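Local coordinates for protein putative alpha-N-acetylgalactosaminidase (Bacillus halodurans C-125, PDB 3CC1) that probably removes terminal alpha-linked N-acetylgalactosamine from glycoconjugates by hydrolysis, as a putative member of the alpha-galactosidase family with a TIM-barrel and a C-terminal beta-sandwich domain, at residues A[275-280]-A[302-307]; A[298-303]-A[420-425]; A[355-360]-A[373-378]; A[369-374]-A[424-429]. All coordinates share one frame; numbering follows the deposited sequence.

Interaction 1 (A[275-280]-A[302-307]); sequences LPLGHI and LTMMNL
Met-304 holds CG anti to its backbone N (chi1 174°), runs on extended, then bends at chi3 (68°), so that SE and CE point at the 275-277 loop. The contact lies in the TIM-barrel part of the fold, where helix 298-310 packs on a buried loop that leads toward strand 279-280. Met-304 and Met-305 are modelled as selenomethionine. Pro-276, the centre of an inverse gamma turn, carries Leu-275 and Leu-277 on its two sides, and both point toward the helix. Leu-277 meets Met-304 tip to tip, with CD2 3.7 Å from CE of Met-304. Leu-275 crosses Met-304 obliquely, its CD2 4.0 Å from that same CE. Met-305 is bent at both chi2 and chi3. Its side chain crosses that of Leu-275 at about a right angle, with SE 4.1 Å from Leu-275 CD1. The contact is wholly apolar and buried. Leu-250 of helix 247-262 and Phe-243 also pack on Met-304. Pro-276 CD lies 3.7 Å from Met-304 SE.

Interaction 2 (A[298-303]-A[420-425]); sequences KDEQLT and KPHQSM
The chain makes a type II beta turn from Lys-420 to Gln-423, closed by Gln-423 N to Lys-420 O, and sets it against the first turns of helix 298-310. His-422 has a positive phi (72°), and its side chain points toward the helix. Its ring lies beside the extended Glu-300 side chain, with ring and carboxylate planes only 11° apart. ND1 of His-422 donates to OE2 of Glu-300 at 2.7 Å, in the ring plane and on the anti lone pair. The other ring nitrogen, NE2, bonds to Asp-377, and Trp-247 stacks on the ring. Asp-299 OD2 presents its syn lone pair to NZ of Lys-420 at 3.2 Å, a salt bridge. Three waters sit at the Asp-299 carboxylate; a fourth bridges Asp-299 O and Ser-424 N. One of the three donates both to Asp-299 OD2 and to Pro-421 O. Thr-303 OG1 gives its proton to His-422 O at 2.6 Å, from above the carbonyl plane. The same OG1 accepts from Ser-424 OG at 3.0 Å, and Asn-306 ND2 also bonds to that serine hydroxyl. Held between Glu-300 and Asp-377, the His-422 ring is likely to be protonated. The contact thus joins the TIM-barrel domain to the C-terminal beta sandwich mainly through charge and hydrogen bonds, with water sharing the outer part.

Interaction 3 (A[355-360]-A[373-378]); sequences DKVAWA and FNLHDQ
Val-357 and Phe-373 form an antiparallel hydrogen-bonded pair, with Val-357 N to Phe-373 O at 3.1 Å and Phe-373 N to Val-357 O at 2.8 Å. Past the strand end, Leu-375 N donates to Asp-355 O nearly along the C=O axis. On the face of Val-357 and Phe-373, Val-357 CG2 touches Leu-375 CD1 at 3.6 Å. Trp-359 CD1 meets Phe-373 CE1 at 3.9 Å, the two side chains crossing obliquely. At the polar end, His-376 ND1 donates to Asp-355 OD2 at 2.9 Å. The bond is nearly straight (169°), lies in the histidine ring plane and uses the anti lone pair. The other oxygen, OD1, takes Tyr-251 OH and a salt bridge from Arg-352, so both oxygens of Asp-355 are engaged. Asn-374 shapes the chain that carries His-376. Its OD1 accepts from His-376 N at 3.0 Å, an Asx turn, and its ND2 donates to Gln-378 O and to Leu-419 O. An alanine here would lose these side-chain bonds and would probably loosen the turn that presents His-376 to Asp-355. Farther out, His-376 NE2 makes a weak hydrogen bond to Asp-377 of a second subunit. The whole is the open end of a beta hairpin, strands 356-362 and 368-374, in the C-terminal beta sandwich.

Interaction 4 (A[369-374]-A[424-429]); sequences YVALFN and SMMLKL
Four backbone hydrogen bonds tie strands 369-374 and 424-429 into an antiparallel pair, and the straightest is Leu-372 N to Met-425 O (177°). The tight part is the buried apolar packing on both faces. On the face of Val-370 and Leu-372, Leu-372 CD1 meets Leu-427 CD1 at 3.8 Å, and Val-370 CG2 rests on both methyls of Leu-429. On the other face, selenomethionine Met-426 is bent at chi2 and chi3, so that SE lies 3.9 Å from Ala-371 CB. Near one end of the pair, Ser-424 CB lies 3.5 Å from Phe-373 CD2. The Tyr-369 and Lys-428 end is the more open one, with Lys-428 partly exposed. There the two side chains run side by side, with Tyr-369 CE1 3.9 Å from Lys-428 CG. Their polar ends turn to other partners: Tyr-369 OH to Glu-367, and Lys-428 NZ to a bound polyether, probably from the crystallisation liquor. An alanine in place of Tyr-369 would remove the ring beside Lys-428 and the bond to Glu-367, and would probably leave the lysine chain less fixed. Strands 380-384 and 415-419 cover the Val-370 and Leu-372 face, while helix 298-310 packs on Phe-373 and Met-426.

In the fold
Helix 298-310 links the two domains. Interaction 1 uses its barrel side, interaction 2 its first turns against the sandwich. Interaction 1 is buried and purely apolar. Interaction 2 is partly exposed, charged and hydrated. Strand 368-374 is paired with 356-362 in interaction 3 and with 424-431, on its other side, in interaction 4. Both are buried and rest on backbone hydrogen bonds. They differ at their ends: interaction 3 closes in a polar turn at a subunit interface, interaction 4 at a pocket that holds a bound polyether. Interactions 2 and 3 meet through His-422 and Asp-377, and through Gln-423 O and Asn-374 N. Phe-373 packs on the helix residues of interaction 1.

Interaction 1 (A[275-280]-A[302-307])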
loop_
_atom_site.group_PDB
_atom_site.type_symbol
_atom_site.label_atom_id
_atom_site.label_comp_id
_atom_site.label_asym_id
_atom_site.label_seq_id
_atom_site.Cartn_x
_atom_site.Cartn_y
_atom_site.Cartn_z
ATOM N N LEU A 275 -12.946 10.535 -21.760
ATOM C CA LEU A 275 -14.155 10.745 -20.923
ATOM C C LEU A 275 -15.304 9.793 -21.288
ATOM O O LEU A 275 -15.924 9.962 -22.339
ATOM C CB LEU A 275 -14.639 12.200 -21.017
ATOM C CG LEU A 275 -13.525 13.263 -20.978
ATOM C CD1 LEU A 275 -14.096 14.684 -21.325
ATOM C CD2 LEU A 275 -12.796 13.205 -19.600
ATOM N N PRO A 276 -15.575 8.763 -20.428
ATOM C CA PRO A 276 -16.663 7.859 -20.736
ATOM C C PRO A 276 -17.974 8.443 -20.238
ATOM O O PRO A 276 -18.490 8.086 -19.173
ATOM C CB PRO A 276 -16.294 6.586 -19.994
ATOM C CG PRO A 276 -15.520 7.045 -18.784
ATOM C CD PRO A 276 -14.926 8.410 -19.145
ATOM N N LEU A 277 -18.495 9.330 -21.064
ATOM C CA LEU A 277 -19.706 10.059 -20.783
ATOM C C LEU A 277 -20.743 9.822 -21.859
ATOM O O LEU A 277 -20.420 9.455 -22.996
ATOM C CB LEU A 277 -19.381 11.556 -20.699
ATOM C CG LEU A 277 -18.491 12.079 -19.569
ATOM C CD1 LEU A 277 -18.189 13.555 -19.765
ATOM C CD2 LEU A 277 -19.094 11.804 -18.209
ATOM N N GLY A 278 -22.006 10.022 -21.487
ATOM C CA GLY A 278 -23.105 9.873 -22.424
ATOM C C GLY A 278 -23.212 8.461 -22.938
ATOM O O GLY A 278 -23.047 7.522 -22.204
ATOM N N HIS A 279 -23.522 8.346 -24.226
ATOM C CA HIS A 279 -23.786 7.061 -24.891
ATOM C C HIS A 279 -22.490 6.422 -25.426
ATOM O O HIS A 279 -21.849 6.909 -26.366
ATOM C CB HIS A 279 -24.829 7.266 -25.996
ATOM C CG HIS A 279 -25.371 5.989 -26.589
ATOM N ND1 HIS A 279 -26.058 5.973 -27.785
ATOM C CD2 HIS A 279 -25.319 4.702 -26.169
ATOM C CE1 HIS A 279 -26.425 4.728 -28.065
ATOM N NE2 HIS A 279 -25.980 3.933 -27.106
ATOM N N ILE A 280 -22.132 5.318 -24.792
ATOM C CA ILE A 280 -20.875 4.623 -25.020
ATOM C C ILE A 280 -21.151 3.143 -25.178
ATOM O O ILE A 280 -22.260 2.690 -24.922
ATOM C CB ILE A 280 -19.845 4.877 -23.848
ATOM C CG1 ILE A 280 -20.412 4.455 -22.494
ATOM C CG2 ILE A 280 -19.410 6.336 -23.811
ATOM C CD1 ILE A 280 -19.497 4.763 -21.273
ATOM N N LEU A 302 -18.931 14.578 -12.438
ATOM C CA LEU A 302 -18.352 15.872 -12.014
ATOM C C LEU A 302 -17.014 15.693 -11.308
ATOM O O LEU A 302 -16.112 16.461 -11.507
ATOM C CB LEU A 302 -19.293 16.626 -11.087
ATOM C CG LEU A 302 -20.590 17.100 -11.732
ATOM C CD1 LEU A 302 -21.536 17.598 -10.661
ATOM C CD2 LEU A 302 -20.366 18.185 -12.746
ATOM N N THR A 303 -16.907 14.628 -10.521
ATOM C CA THR A 303 -15.660 14.280 -9.849
ATOM C C THR A 303 -14.528 14.043 -10.850
ATOM O O THR A 303 -13.426 14.588 -10.700
ATOM C CB THR A 303 -15.847 13.090 -8.855
ATOM O OG1 THR A 303 -16.559 13.577 -7.695
ATOM C CG2 THR A 303 -14.508 12.487 -8.444
HETATM N N MSE A 304 -14.832 13.298 -11.900
HETATM C CA MSE A 304 -13.888 13.065 -12.957
HETATM C C MSE A 304 -13.517 14.366 -13.662
HETATM O O MSE A 304 -12.356 14.647 -13.858
HETATM C CB MSE A 304 -14.444 12.048 -13.978
HETATM C CG MSE A 304 -13.509 11.888 -15.187
HETATM SE SE MSE A 304 -14.471 11.043 -16.621
HETATM C CE MSE A 304 -15.674 12.502 -16.984
HETATM N N MSE A 305 -14.518 15.156 -14.036
HETATM C CA MSE A 305 -14.258 16.406 -14.723
HETATM C C MSE A 305 -13.381 17.327 -13.874
HETATM O O MSE A 305 -12.485 18.006 -14.388
HETATM C CB MSE A 305 -15.556 17.127 -15.096
HETATM C CG MSE A 305 -16.394 16.438 -16.156
HETATM SE SE MSE A 305 -15.488 16.326 -17.879
HETATM C CE MSE A 305 -15.411 18.214 -18.330
ATOM N N ASN A 306 -13.599 17.310 -12.562
ATOM C CA ASN A 306 -12.883 18.219 -11.657
ATOM C C ASN A 306 -11.384 17.892 -11.613
ATOM O O ASN A 306 -10.545 18.773 -11.661
ATOM C CB ASN A 306 -13.491 18.193 -10.245
ATOM C CG ASN A 306 -14.811 18.968 -10.153
ATOM O OD1 ASN A 306 -15.051 19.917 -10.918
ATOM N ND2 ASN A 306 -15.662 18.576 -9.219
ATOM N N LEU A 307 -11.058 16.618 -11.509
ATOM C CA LEU A 307 -9.667 16.182 -11.436
ATOM C C LEU A 307 -8.951 16.400 -12.775
ATOM O O LEU A 307 -7.797 16.894 -12.824
ATOM C CB LEU A 307 -9.580 14.687 -10.998
ATOM C CG LEU A 307 -8.170 14.093 -11.075
ATOM C CD1 LEU A 307 -7.249 14.866 -10.121
ATOM C CD2 LEU A 307 -8.123 12.545 -10.785
#

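Interaction 2 (A[298-303]-A[420-425])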
loop_
_atom_site.group_PDB
_atom_site.type_symbol
_atom_site.label_atom_id
_atom_site.label_comp_id
_atom_site.label_asym_id
_atom_site.label_seq_id
_atom_site.Cartn_x
_atom_site.Cartn_y
_atom_site.Cartn_z
ATOM N N LYS A 298 -23.998 11.035 -11.662
ATOM C CA LYS A 298 -23.727 12.454 -11.913
ATOM C C LYS A 298 -22.627 13.000 -11.010
ATOM O O LYS A 298 -21.762 13.751 -11.452
ATOM C CB LYS A 298 -24.994 13.274 -11.728
ATOM C CG LYS A 298 -25.971 13.113 -12.888
ATOM C CD LYS A 298 -27.236 13.915 -12.680
ATOM C CE LYS A 298 -28.102 13.799 -13.934
ATOM N NZ LYS A 298 -29.295 14.671 -13.734
ATOM N N ASP A 299 -22.643 12.607 -9.739
ATOM C CA ASP A 299 -21.597 13.024 -8.822
ATOM C C ASP A 299 -20.202 12.564 -9.324
ATOM O O ASP A 299 -19.187 13.302 -9.259
ATOM C CB ASP A 299 -21.828 12.504 -7.416
ATOM C CG ASP A 299 -22.868 13.296 -6.630
ATOM O OD1 ASP A 299 -23.266 14.406 -7.095
ATOM O OD2 ASP A 299 -23.264 12.781 -5.544
ATOM N N GLU A 300 -20.141 11.315 -9.765
ATOM C CA GLU A 300 -18.903 10.751 -10.284
ATOM C C GLU A 300 -18.411 11.423 -11.532
ATOM O O GLU A 300 -17.220 11.579 -11.712
ATOM C CB GLU A 300 -19.069 9.234 -10.522
ATOM C CG GLU A 300 -19.143 8.476 -9.206
ATOM C CD GLU A 300 -19.614 7.019 -9.385
ATOM O OE1 GLU A 300 -20.152 6.686 -10.451
ATOM O OE2 GLU A 300 -19.466 6.227 -8.418
ATOM N N GLN A 301 -19.331 11.759 -12.432
ATOM C CA GLN A 301 -19.003 12.450 -13.672
ATOM C C GLN A 301 -18.342 13.825 -13.362
ATOM O O GLN A 301 -17.303 14.177 -13.932
ATOM C CB GLN A 301 -20.263 12.638 -14.539
ATOM C CG GLN A 301 -20.893 11.310 -15.084
ATOM C CD GLN A 301 -22.186 11.536 -15.819
ATOM O OE1 GLN A 301 -22.293 12.474 -16.626
ATOM N NE2 GLN A 301 -23.197 10.682 -15.552
ATOM N N LEU A 302 -18.931 14.578 -12.438
ATOM C CA LEU A 302 -18.352 15.872 -12.014
ATOM C C LEU A 302 -17.014 15.693 -11.308
ATOM O O LEU A 302 -16.112 16.461 -11.507
ATOM C CB LEU A 302 -19.293 16.626 -11.087
ATOM C CG LEU A 302 -20.590 17.100 -11.732
ATOM C CD1 LEU A 302 -21.536 17.598 -10.661
ATOM C CD2 LEU A 302 -20.366 18.185 -12.746
ATOM N N THR A 303 -16.907 14.628 -10.521
ATOM C CA THR A 303 -15.660 14.280 -9.849
ATOM C C THR A 303 -14.528 14.043 -10.850
ATOM O O THR A 303 -13.426 14.588 -10.700
ATOM C CB THR A 303 -15.847 13.090 -8.855
ATOM O OG1 THR A 303 -16.559 13.577 -7.695
ATOM C CG2 THR A 303 -14.508 12.487 -8.444
ATOM N N LYS A 420 -21.361 14.032 -0.279
ATOM C CA LYS A 420 -21.804 12.645 -0.497
ATOM C C LYS A 420 -20.651 11.765 -0.966
ATOM O O LYS A 420 -19.633 12.257 -1.441
ATOM C CB LYS A 420 -22.926 12.620 -1.531
ATOM C CG LYS A 420 -24.170 13.353 -1.100
ATOM C CD LYS A 420 -25.295 13.052 -2.047
ATOM C CE LYS A 420 -25.618 14.219 -2.945
ATOM N NZ LYS A 420 -26.020 13.688 -4.316
ATOM N N PRO A 421 -20.792 10.439 -0.829
ATOM C CA PRO A 421 -19.759 9.565 -1.355
ATOM C C PRO A 421 -19.490 9.809 -2.843
ATOM O O PRO A 421 -20.407 9.996 -3.619
ATOM C CB PRO A 421 -20.305 8.154 -1.087
ATOM C CG PRO A 421 -21.690 8.324 -0.635
ATOM C CD PRO A 421 -21.874 9.707 -0.155
ATOM N N HIS A 422 -18.207 9.907 -3.189
ATOM C CA HIS A 422 -17.760 10.114 -4.574
ATOM C C HIS A 422 -18.040 11.504 -5.094
ATOM O O HIS A 422 -17.817 11.774 -6.249
ATOM C CB HIS A 422 -18.385 9.100 -5.536
ATOM C CG HIS A 422 -18.256 7.681 -5.094
ATOM N ND1 HIS A 422 -18.674 6.623 -5.879
ATOM C CD2 HIS A 422 -17.747 7.135 -3.959
ATOM C CE1 HIS A 422 -18.468 5.489 -5.225
ATOM N NE2 HIS A 422 -17.915 5.772 -4.056
ATOM N N GLN A 423 -18.517 12.384 -4.222
ATOM C CA GLN A 423 -18.876 13.729 -4.612
ATOM C C GLN A 423 -17.714 14.680 -4.377
ATOM O O GLN A 423 -16.906 14.543 -3.454
ATOM C CB GLN A 423 -20.127 14.188 -3.860
ATOM C CG GLN A 423 -20.638 15.547 -4.311
ATOM C CD GLN A 423 -21.888 15.999 -3.616
ATOM O OE1 GLN A 423 -22.009 15.899 -2.418
ATOM N NE2 GLN A 423 -22.840 16.516 -4.385
ATOM N N SER A 424 -17.658 15.705 -5.208
ATOM C CA SER A 424 -16.612 16.680 -5.114
ATOM C C SER A 424 -17.204 18.094 -5.255
ATOM O O SER A 424 -18.373 18.283 -5.578
ATOM C CB SER A 424 -15.545 16.469 -6.174
ATOM O OG SER A 424 -16.102 16.541 -7.475
HETATM N N MSE A 425 -16.365 19.071 -4.981
HETATM C CA MSE A 425 -16.736 20.451 -5.199
HETATM C C MSE A 425 -15.582 21.218 -5.778
HETATM O O MSE A 425 -14.455 21.185 -5.240
HETATM C CB MSE A 425 -17.121 21.066 -3.875
HETATM C CG MSE A 425 -17.026 22.569 -3.992
HETATM SE SE MSE A 425 -18.756 23.245 -4.596
HETATM C CE MSE A 425 -19.021 23.349 -2.684
HETATM O O HOH W 1 -19.232 15.597 -7.638
HETATM O O HOH W 2 -22.773 10.449 -4.576
HETATM O O HOH W 3 -21.800 16.699 -7.400
HETATM O O HOH W 4 -25.732 15.331 -6.199
#

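Interaction 3 (A[355-360]-A[373-378])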
loop_
_atom_site.group_PDB
_atom_site.type_symbol
_atom_site.label_atom_id
_atom_site.label_comp_id
_atom_site.label_asym_id
_atom_site.label_seq_id
_atom_site.Cartn_x
_atom_site.Cartn_y
_atom_site.Cartn_z
ATOM N N ASP A 355 -9.052 9.328 2.344
ATOM C CA ASP A 355 -9.928 9.449 1.176
ATOM C C ASP A 355 -10.517 10.847 0.960
ATOM O O ASP A 355 -11.397 11.040 0.135
ATOM C CB ASP A 355 -11.041 8.394 1.169
ATOM C CG ASP A 355 -10.585 7.021 0.620
ATOM O OD1 ASP A 355 -9.494 6.869 0.011
ATOM O OD2 ASP A 355 -11.370 6.080 0.797
ATOM N N LYS A 356 -10.038 11.819 1.707
ATOM C CA LYS A 356 -10.388 13.216 1.477
ATOM C C LYS A 356 -9.188 13.823 0.714
ATOM O O LYS A 356 -8.062 13.736 1.177
ATOM C CB LYS A 356 -10.629 13.939 2.804
ATOM C CG LYS A 356 -11.725 13.303 3.657
ATOM C CD LYS A 356 -11.887 13.977 4.957
ATOM C CE LYS A 356 -10.922 13.444 5.992
ATOM N NZ LYS A 356 -11.127 14.248 7.235
ATOM N N VAL A 357 -9.441 14.410 -0.452
ATOM C CA VAL A 357 -8.399 14.896 -1.313
ATOM C C VAL A 357 -8.660 16.341 -1.727
ATOM O O VAL A 357 -9.797 16.739 -1.957
ATOM C CB VAL A 357 -8.271 14.019 -2.615
ATOM C CG1 VAL A 357 -7.125 14.521 -3.484
ATOM C CG2 VAL A 357 -8.127 12.530 -2.255
ATOM N N ALA A 358 -7.591 17.117 -1.813
ATOM C CA ALA A 358 -7.650 18.541 -2.272
ATOM C C ALA A 358 -6.574 18.789 -3.327
ATOM O O ALA A 358 -5.486 18.205 -3.248
ATOM C CB ALA A 358 -7.493 19.502 -1.056
ATOM N N TRP A 359 -6.931 19.531 -4.381
ATOM C CA TRP A 359 -5.999 20.017 -5.397
ATOM C C TRP A 359 -6.326 21.520 -5.556
ATOM O O TRP A 359 -7.424 21.957 -5.196
ATOM C CB TRP A 359 -6.188 19.335 -6.772
ATOM C CG TRP A 359 -5.676 17.927 -6.883
ATOM C CD1 TRP A 359 -6.176 16.827 -6.238
ATOM C CD2 TRP A 359 -4.626 17.449 -7.713
ATOM N NE1 TRP A 359 -5.468 15.726 -6.570
ATOM C CE2 TRP A 359 -4.511 16.069 -7.476
ATOM C CE3 TRP A 359 -3.766 18.052 -8.617
ATOM C CZ2 TRP A 359 -3.579 15.281 -8.110
ATOM C CZ3 TRP A 359 -2.836 17.291 -9.226
ATOM C CH2 TRP A 359 -2.746 15.900 -8.979
ATOM N N ALA A 360 -5.380 22.279 -6.092
ATOM C CA ALA A 360 -5.540 23.714 -6.324
ATOM C C ALA A 360 -4.860 24.197 -7.603
ATOM O O ALA A 360 -3.957 23.550 -8.179
ATOM C CB ALA A 360 -5.026 24.501 -5.107
ATOM N N PHE A 373 -12.493 16.600 -2.781
ATOM C CA PHE A 373 -13.017 15.336 -3.239
ATOM C C PHE A 373 -13.273 14.377 -2.082
ATOM O O PHE A 373 -12.373 14.117 -1.288
ATOM C CB PHE A 373 -11.992 14.631 -4.171
ATOM C CG PHE A 373 -11.612 15.399 -5.405
ATOM C CD1 PHE A 373 -10.516 16.241 -5.391
ATOM C CD2 PHE A 373 -12.290 15.223 -6.593
ATOM C CE1 PHE A 373 -10.114 16.896 -6.536
ATOM C CE2 PHE A 373 -11.896 15.903 -7.750
ATOM C CZ PHE A 373 -10.797 16.725 -7.709
ATOM N N ASN A 374 -14.493 13.856 -1.984
ATOM C CA ASN A 374 -14.751 12.755 -1.099
ATOM C C ASN A 374 -14.696 11.446 -1.889
ATOM O O ASN A 374 -15.649 11.074 -2.541
ATOM C CB ASN A 374 -16.091 12.897 -0.392
ATOM C CG ASN A 374 -16.383 11.713 0.480
ATOM O OD1 ASN A 374 -15.474 10.950 0.788
ATOM N ND2 ASN A 374 -17.646 11.538 0.877
ATOM N N LEU A 375 -13.582 10.724 -1.771
ATOM C CA LEU A 375 -13.368 9.447 -2.498
ATOM C C LEU A 375 -13.920 8.242 -1.725
ATOM O O LEU A 375 -13.826 7.111 -2.162
ATOM C CB LEU A 375 -11.881 9.225 -2.763
ATOM C CG LEU A 375 -11.170 10.292 -3.582
ATOM C CD1 LEU A 375 -9.766 9.769 -3.865
ATOM C CD2 LEU A 375 -11.984 10.611 -4.852
ATOM N N HIS A 376 -14.494 8.516 -0.576
ATOM C CA HIS A 376 -14.954 7.474 0.327
ATOM C C HIS A 376 -16.347 7.021 -0.034
ATOM O O HIS A 376 -17.051 7.695 -0.783
ATOM C CB HIS A 376 -14.960 7.988 1.776
ATOM C CG HIS A 376 -14.670 6.916 2.768
ATOM N ND1 HIS A 376 -13.575 6.078 2.645
ATOM C CD2 HIS A 376 -15.336 6.519 3.882
ATOM C CE1 HIS A 376 -13.582 5.214 3.647
ATOM N NE2 HIS A 376 -14.634 5.463 4.411
ATOM N N ASP A 377 -16.771 5.895 0.538
ATOM C CA ASP A 377 -18.073 5.337 0.178
ATOM C C ASP A 377 -19.150 5.712 1.181
ATOM O O ASP A 377 -20.259 5.184 1.146
ATOM C CB ASP A 377 -18.027 3.825 0.038
ATOM C CG ASP A 377 -17.209 3.350 -1.153
ATOM O OD1 ASP A 377 -17.015 4.051 -2.198
ATOM O OD2 ASP A 377 -16.734 2.213 -1.019
ATOM N N GLN A 378 -18.816 6.622 2.076
ATOM C CA GLN A 378 -19.813 7.257 2.940
ATOM C C GLN A 378 -19.542 8.774 2.950
ATOM O O GLN A 378 -18.469 9.210 2.547
ATOM C CB GLN A 378 -19.819 6.665 4.365
ATOM C CG GLN A 378 -20.638 5.324 4.513
#

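Interaction 4 (A[369-374]-A[424-429])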
loop_
_atom_site.group_PDB
_atom_site.type_symbol
_atom_site.label_atom_id
_atom_site.label_comp_id
_atom_site.label_asym_id
_atom_site.label_seq_id
_atom_site.Cartn_x
_atom_site.Cartn_y
_atom_site.Cartn_z
ATOM N N TYR A 369 -8.395 28.422 -7.498
ATOM C CA TYR A 369 -9.330 27.309 -7.597
ATOM C C TYR A 369 -8.893 26.220 -6.658
ATOM O O TYR A 369 -7.688 25.952 -6.532
ATOM C CB TYR A 369 -9.364 26.753 -9.029
ATOM C CG TYR A 369 -9.764 27.789 -10.023
ATOM C CD1 TYR A 369 -11.101 28.108 -10.198
ATOM C CD2 TYR A 369 -8.825 28.465 -10.761
ATOM C CE1 TYR A 369 -11.478 29.036 -11.056
ATOM C CE2 TYR A 369 -9.205 29.411 -11.661
ATOM C CZ TYR A 369 -10.540 29.695 -11.792
ATOM O OH TYR A 369 -10.977 30.665 -12.665
ATOM N N VAL A 370 -9.877 25.642 -5.963
ATOM C CA VAL A 370 -9.656 24.503 -5.109
ATOM C C VAL A 370 -10.677 23.412 -5.428
ATOM O O VAL A 370 -11.875 23.650 -5.472
ATOM C CB VAL A 370 -9.699 24.895 -3.583
ATOM C CG1 VAL A 370 -9.652 23.661 -2.700
ATOM C CG2 VAL A 370 -8.548 25.872 -3.230
ATOM N N ALA A 371 -10.172 22.207 -5.660
ATOM C CA ALA A 371 -11.002 21.037 -5.864
ATOM C C ALA A 371 -10.923 20.151 -4.606
ATOM O O ALA A 371 -9.830 19.707 -4.198
ATOM C CB ALA A 371 -10.550 20.262 -7.136
ATOM N N LEU A 372 -12.087 19.894 -4.033
ATOM C CA LEU A 372 -12.242 19.041 -2.863
ATOM C C LEU A 372 -13.005 17.761 -3.213
ATOM O O LEU A 372 -14.033 17.819 -3.853
ATOM C CB LEU A 372 -12.979 19.801 -1.732
ATOM C CG LEU A 372 -12.338 21.104 -1.239
ATOM C CD1 LEU A 372 -13.307 21.927 -0.327
ATOM C CD2 LEU A 372 -10.968 20.820 -0.565
ATOM N N PHE A 373 -12.493 16.600 -2.781
ATOM C CA PHE A 373 -13.017 15.336 -3.239
ATOM C C PHE A 373 -13.273 14.377 -2.082
ATOM O O PHE A 373 -12.373 14.117 -1.288
ATOM C CB PHE A 373 -11.992 14.631 -4.171
ATOM C CG PHE A 373 -11.612 15.399 -5.405
ATOM C CD1 PHE A 373 -10.516 16.241 -5.391
ATOM C CD2 PHE A 373 -12.290 15.223 -6.593
ATOM C CE1 PHE A 373 -10.114 16.896 -6.536
ATOM C CE2 PHE A 373 -11.896 15.903 -7.750
ATOM C CZ PHE A 373 -10.797 16.725 -7.709
ATOM N N ASN A 374 -14.493 13.856 -1.984
ATOM C CA ASN A 374 -14.751 12.755 -1.099
ATOM C C ASN A 374 -14.696 11.446 -1.889
ATOM O O ASN A 374 -15.649 11.074 -2.541
ATOM C CB ASN A 374 -16.091 12.897 -0.392
ATOM C CG ASN A 374 -16.383 11.713 0.480
ATOM O OD1 ASN A 374 -15.474 10.950 0.788
ATOM N ND2 ASN A 374 -17.646 11.538 0.877
ATOM N N SER A 424 -17.658 15.705 -5.208
ATOM C CA SER A 424 -16.612 16.680 -5.114
ATOM C C SER A 424 -17.204 18.094 -5.255
ATOM O O SER A 424 -18.373 18.283 -5.578
ATOM C CB SER A 424 -15.545 16.469 -6.174
ATOM O OG SER A 424 -16.102 16.541 -7.475
HETATM N N MSE A 425 -16.365 19.071 -4.981
HETATM C CA MSE A 425 -16.736 20.451 -5.199
HETATM C C MSE A 425 -15.582 21.218 -5.778
HETATM O O MSE A 425 -14.455 21.185 -5.240
HETATM C CB MSE A 425 -17.121 21.066 -3.875
HETATM C CG MSE A 425 -17.026 22.569 -3.992
HETATM SE SE MSE A 425 -18.756 23.245 -4.596
HETATM C CE MSE A 425 -19.021 23.349 -2.684
HETATM N N MSE A 426 -15.857 21.956 -6.852
HETATM C CA MSE A 426 -14.873 22.871 -7.415
HETATM C C MSE A 426 -15.174 24.313 -6.989
HETATM O O MSE A 426 -16.256 24.848 -7.263
HETATM C CB MSE A 426 -14.833 22.735 -8.937
HETATM C CG MSE A 426 -13.837 23.653 -9.603
HETATM SE SE MSE A 426 -12.011 23.124 -9.310
HETATM C CE MSE A 426 -11.764 21.882 -10.808
ATOM N N LEU A 427 -14.221 24.907 -6.265
ATOM C CA LEU A 427 -14.377 26.258 -5.747
ATOM C C LEU A 427 -13.523 27.246 -6.524
ATOM O O LEU A 427 -12.397 26.934 -6.947
ATOM C CB LEU A 427 -13.992 26.340 -4.266
ATOM C CG LEU A 427 -14.635 25.373 -3.264
ATOM C CD1 LEU A 427 -13.832 25.301 -2.000
ATOM C CD2 LEU A 427 -16.052 25.827 -2.947
ATOM N N LYS A 428 -14.102 28.421 -6.735
ATOM C CA LYS A 428 -13.330 29.610 -7.121
ATOM C C LYS A 428 -13.184 30.504 -5.919
ATOM O O LYS A 428 -14.162 30.805 -5.235
ATOM C CB LYS A 428 -14.005 30.389 -8.248
ATOM C CG LYS A 428 -13.227 31.646 -8.675
ATOM C CD LYS A 428 -13.722 32.231 -9.974
ATOM C CE LYS A 428 -14.917 33.138 -9.822
ATOM N NZ LYS A 428 -15.368 33.630 -11.181
ATOM N N LEU A 429 -11.951 30.932 -5.672
ATOM C CA LEU A 429 -11.643 31.832 -4.593
ATOM C C LEU A 429 -11.310 33.162 -5.214
ATOM O O LEU A 429 -10.288 33.276 -5.897
ATOM C CB LEU A 429 -10.424 31.341 -3.805
ATOM C CG LEU A 429 -10.509 30.126 -2.892
ATOM C CD1 LEU A 429 -11.099 28.966 -3.609
ATOM C CD2 LEU A 429 -9.153 29.760 -2.349
#